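PDB 2OR0: hydroxylase from Rhodococcus sp., which probably acts as a flavin-dependent hydroxylase of the acyl-CoA dehydrogenase family, using reduced flavin to insert one oxygen atom of molecular oxygen. Local coordinates for residues A[130-136]-A[150-156]. Sequence-based numbering, arbitrary orientation.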
ATOM      1  N   ALA A 130       6.486   1.173 -10.326  1.00 32.62           N
ATOM      2  CA  ALA A 130       6.923   0.384  -9.164  1.00 32.33           C
ATOM      3  C   ALA A 130       7.597   1.273  -8.139  1.00 32.08           C
ATOM      4  O   ALA A 130       8.052   2.381  -8.455  1.00 33.29           O
ATOM      5  CB  ALA A 130       7.892  -0.751  -9.595  1.00 31.67           C
ATOM      6  N   SER A 131       7.630   0.794  -6.904  1.00 31.63           N
ATOM      7  CA  SER A 131       8.297   1.393  -5.759  0.50 31.38           C
ATOM      8  C   SER A 131       9.652   0.685  -5.554  1.00 30.79           C
ATOM      9  O   SER A 131      10.085  -0.119  -6.388  1.00 31.36           O
ATOM     10  CB  SER A 131       7.397   1.189  -4.512  0.50 31.41           C
ATOM     11  OG  SER A 131       7.212  -0.213  -4.221  0.50 30.73           O
ATOM     12  N   PRO A 132      10.279   0.870  -4.375  1.00 31.46           N
ATOM     13  CA  PRO A 132      10.004   1.587  -3.117  1.00 31.52           C
ATOM     14  C   PRO A 132      10.519   3.007  -2.971  1.00 32.62           C
ATOM     15  O   PRO A 132      11.530   3.390  -3.566  1.00 32.95           O
ATOM     16  CB  PRO A 132      10.717   0.718  -2.090  1.00 32.07           C
ATOM     17  CG  PRO A 132      11.978   0.312  -2.834  1.00 31.09           C
ATOM     18  CD  PRO A 132      11.545   0.100  -4.282  1.00 31.33           C
ATOM     19  N   TYR A 133       9.841   3.758  -2.107  1.00 33.03           N
ATOM     20  CA  TYR A 133      10.300   5.075  -1.683  1.00 33.22           C
ATOM     21  C   TYR A 133      11.482   5.053  -0.722  1.00 33.31           C
ATOM     22  O   TYR A 133      12.075   6.101  -0.499  1.00 33.44           O
ATOM     23  CB  TYR A 133       9.165   5.828  -1.001  1.00 33.58           C
ATOM     24  CG  TYR A 133       8.054   6.213  -1.941  1.00 34.32           C
ATOM     25  CD1 TYR A 133       8.268   7.132  -2.956  1.00 33.96           C
ATOM     26  CD2 TYR A 133       6.775   5.658  -1.803  1.00 35.67           C
ATOM     27  CE1 TYR A 133       7.237   7.500  -3.816  1.00 33.63           C
ATOM     28  CE2 TYR A 133       5.723   6.036  -2.657  1.00 36.19           C
ATOM     29  CZ  TYR A 133       5.969   6.965  -3.665  1.00 34.73           C
ATOM     30  OH  TYR A 133       4.945   7.340  -4.534  1.00 35.40           O
ATOM     31  N   ALA A 134      11.801   3.899  -0.126  1.00 32.78           N
ATOM     32  CA  ALA A 134      12.953   3.816   0.787  1.00 33.42           C
ATOM     33  C   ALA A 134      14.180   4.421   0.103  1.00 33.33           C
ATOM     34  O   ALA A 134      14.454   4.111  -1.050  1.00 33.56           O
ATOM     35  CB  ALA A 134      13.236   2.370   1.218  1.00 33.14           C
ATOM     36  N   PRO A 135      14.890   5.320   0.800  1.00 34.01           N
ATOM     37  CA  PRO A 135      15.990   6.069   0.189  1.00 34.77           C
ATOM     38  C   PRO A 135      17.285   5.237   0.111  1.00 35.83           C
ATOM     39  O   PRO A 135      18.324   5.639   0.671  1.00 35.83           O
ATOM     40  CB  PRO A 135      16.153   7.249   1.137  1.00 34.05           C
ATOM     41  CG  PRO A 135      15.783   6.700   2.458  1.00 34.48           C
ATOM     42  CD  PRO A 135      14.672   5.711   2.203  1.00 33.49           C
HETATM   43  N   MSE A 136      17.199   4.125  -0.621  1.00 36.04           N
HETATM   44  CA  MSE A 136      18.265   3.129  -0.691  0.50 37.25           C
HETATM   45  C   MSE A 136      19.346   3.459  -1.713  1.00 37.27           C
HETATM   46  O   MSE A 136      20.337   2.748  -1.846  1.00 39.04           O
HETATM   47  CB  MSE A 136      17.677   1.736  -0.972  0.50 37.82           C
HETATM   48  CG  MSE A 136      17.081   1.046   0.256  0.50 39.21           C
HETATM   49 SE   MSE A 136      18.195   1.345   1.827  0.40 46.29          SE
HETATM   50  CE  MSE A 136      17.039   2.620   2.778  0.50 41.56           C
ATOM     51  N   GLY A 150      22.220   2.428  -6.809  1.00 26.52           N
ATOM     52  CA  GLY A 150      21.817   1.767  -5.562  1.00 25.95           C
ATOM     53  C   GLY A 150      21.141   0.417  -5.758  1.00 25.94           C
ATOM     54  O   GLY A 150      20.996  -0.079  -6.887  1.00 25.17           O
ATOM     55  N   ARG A 151      20.746  -0.184  -4.634  1.00 26.54           N
ATOM     56  CA  ARG A 151      19.998  -1.436  -4.618  1.00 26.27           C
ATOM     57  C   ARG A 151      18.815  -1.241  -3.651  1.00 26.36           C
ATOM     58  O   ARG A 151      19.008  -0.875  -2.491  1.00 26.10           O
ATOM     59  CB  ARG A 151      20.896  -2.607  -4.177  1.00 26.28           C
ATOM     60  CG  ARG A 151      20.154  -3.961  -4.137  1.00 26.10           C
ATOM     61  CD  ARG A 151      21.049  -5.195  -4.241  1.00 24.84           C
ATOM     62  NE  ARG A 151      20.214  -6.413  -4.212  1.00 25.28           N
ATOM     63  CZ  ARG A 151      20.593  -7.629  -4.618  1.00 26.70           C
ATOM     64  NH1 ARG A 151      21.813  -7.843  -5.108  1.00 24.47           N
ATOM     65  NH2 ARG A 151      19.752  -8.660  -4.520  1.00 26.08           N
ATOM     66  N   TRP A 152      17.608  -1.462  -4.161  1.00 26.41           N
ATOM     67  CA  TRP A 152      16.378  -1.293  -3.394  1.00 27.71           C
ATOM     68  C   TRP A 152      15.734  -2.666  -3.280  1.00 27.55           C
ATOM     69  O   TRP A 152      15.910  -3.488  -4.158  1.00 27.67           O
ATOM     70  CB  TRP A 152      15.391  -0.361  -4.125  1.00 27.66           C
ATOM     71  CG  TRP A 152      15.822   1.089  -4.204  1.00 28.91           C
ATOM     72  CD1 TRP A 152      15.377   2.124  -3.434  1.00 29.11           C
ATOM     73  CD2 TRP A 152      16.767   1.654  -5.135  1.00 29.15           C
ATOM     74  NE1 TRP A 152      15.989   3.299  -3.817  1.00 28.64           N
ATOM     75  CE2 TRP A 152      16.846   3.040  -4.857  1.00 29.20           C
ATOM     76  CE3 TRP A 152      17.534   1.126  -6.179  1.00 29.07           C
ATOM     77  CZ2 TRP A 152      17.675   3.914  -5.590  1.00 29.00           C
ATOM     78  CZ3 TRP A 152      18.367   1.997  -6.905  1.00 29.29           C
ATOM     79  CH2 TRP A 152      18.433   3.372  -6.591  1.00 28.10           C
ATOM     80  N   SER A 153      14.980  -2.899  -2.216  1.00 27.89           N
ATOM     81  CA  SER A 153      14.221  -4.139  -2.080  1.00 29.20           C
ATOM     82  C   SER A 153      12.720  -3.848  -1.971  1.00 29.33           C
ATOM     83  O   SER A 153      12.325  -2.686  -1.828  1.00 28.14           O
ATOM     84  CB  SER A 153      14.714  -4.894  -0.836  1.00 29.29           C
ATOM     85  OG  SER A 153      14.648  -4.033   0.273  1.00 32.47           O
ATOM     86  N   PHE A 154      11.895  -4.904  -2.020  1.00 29.67           N
ATOM     87  CA  PHE A 154      10.442  -4.791  -1.836  1.00 30.48           C
ATOM     88  C   PHE A 154       9.790  -3.947  -2.947  1.00 30.01           C
ATOM     89  O   PHE A 154       8.913  -3.130  -2.664  1.00 29.37           O
ATOM     90  CB  PHE A 154      10.100  -4.210  -0.443  1.00 31.29           C
ATOM     91  CG  PHE A 154       8.872  -4.834   0.245  1.00 36.33           C
ATOM     92  CD1 PHE A 154       8.927  -5.178   1.614  1.00 39.67           C
ATOM     93  CD2 PHE A 154       7.648  -5.018  -0.432  1.00 38.95           C
ATOM     94  CE1 PHE A 154       7.783  -5.716   2.284  1.00 39.93           C
ATOM     95  CE2 PHE A 154       6.521  -5.570   0.220  1.00 37.39           C
ATOM     96  CZ  PHE A 154       6.585  -5.916   1.572  1.00 36.71           C
ATOM     97  N   SER A 155      10.200  -4.163  -4.201  1.00 28.99           N
ATOM     98  CA  SER A 155       9.571  -3.467  -5.331  1.00 29.41           C
ATOM     99  C   SER A 155       8.310  -4.209  -5.791  1.00 29.31           C
ATOM    100  O   SER A 155       8.357  -5.003  -6.723  1.00 29.55           O
ATOM    101  CB  SER A 155      10.569  -3.300  -6.486  1.00 29.70           C
ATOM    102  OG  SER A 155      10.004  -2.554  -7.562  1.00 30.94           O
ATOM    103  N   SER A 156       7.175  -3.948  -5.131  1.00 29.59           N
ATOM    104  CA  SER A 156       5.957  -4.747  -5.341  1.00 29.82           C
ATOM    105  C   SER A 156       5.420  -4.618  -6.758  1.00 29.89           C
ATOM    106  O   SER A 156       5.341  -3.510  -7.275  1.00 30.04           O
ATOM    107  CB  SER A 156       4.856  -4.324  -4.344  1.00 30.11           C
ATOM    108  OG  SER A 156       5.313  -4.464  -3.019  1.00 31.79           O
TER
HETATM  109  O   HOH W   1       5.709  -1.008  -6.299  1.00 33.15           O
HETATM  110  O   HOH W   2      22.079   0.983  -2.545  1.00 34.52           O
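With CG anti to its carbonyl carbon (chi1 -69°), W152 lifts its indole from strand 145-155 into the segment 130-136, and S155, whose OG lies anti to the backbone N (chi1 -176°), reaches the same segment nearer its start. CB of M136, a selenomethionine, sits over one indole face, 3.7 Å from the centroid of the five-membered ring, a CH-pi contact. A134 O comes to the ring edge near its plane, 3.2 Å from W152 CD1, while NE1 is hydrogen-bonded to G167 O on strand 163-170. P132, which follows a cis peptide bond, crosses the W152 side chain obliquely, its CG 3.7 Å from W152 CB. An alanine in place of W152 would probably take the indole away from M136 CB and from beside A134 O, opening a gap there and leaving G167 O without its indole donor. At the other end S155 OG donates to S131 O over 2.7 Å, tilted 29° from the carbonyl plane, and also pairs with T158 OG1. One water joins S131 N to S156 O; another bridges M136 O, at 2.6 Å, and R151 N. The segment is thus fastened over the strand by one direct hydrogen bond and two water bridges, with apolar packing on W152 between them: a connection within the beta-domain of an acyl-CoA dehydrogenase-like fold that relies on side chains and water rather than on strand pairing.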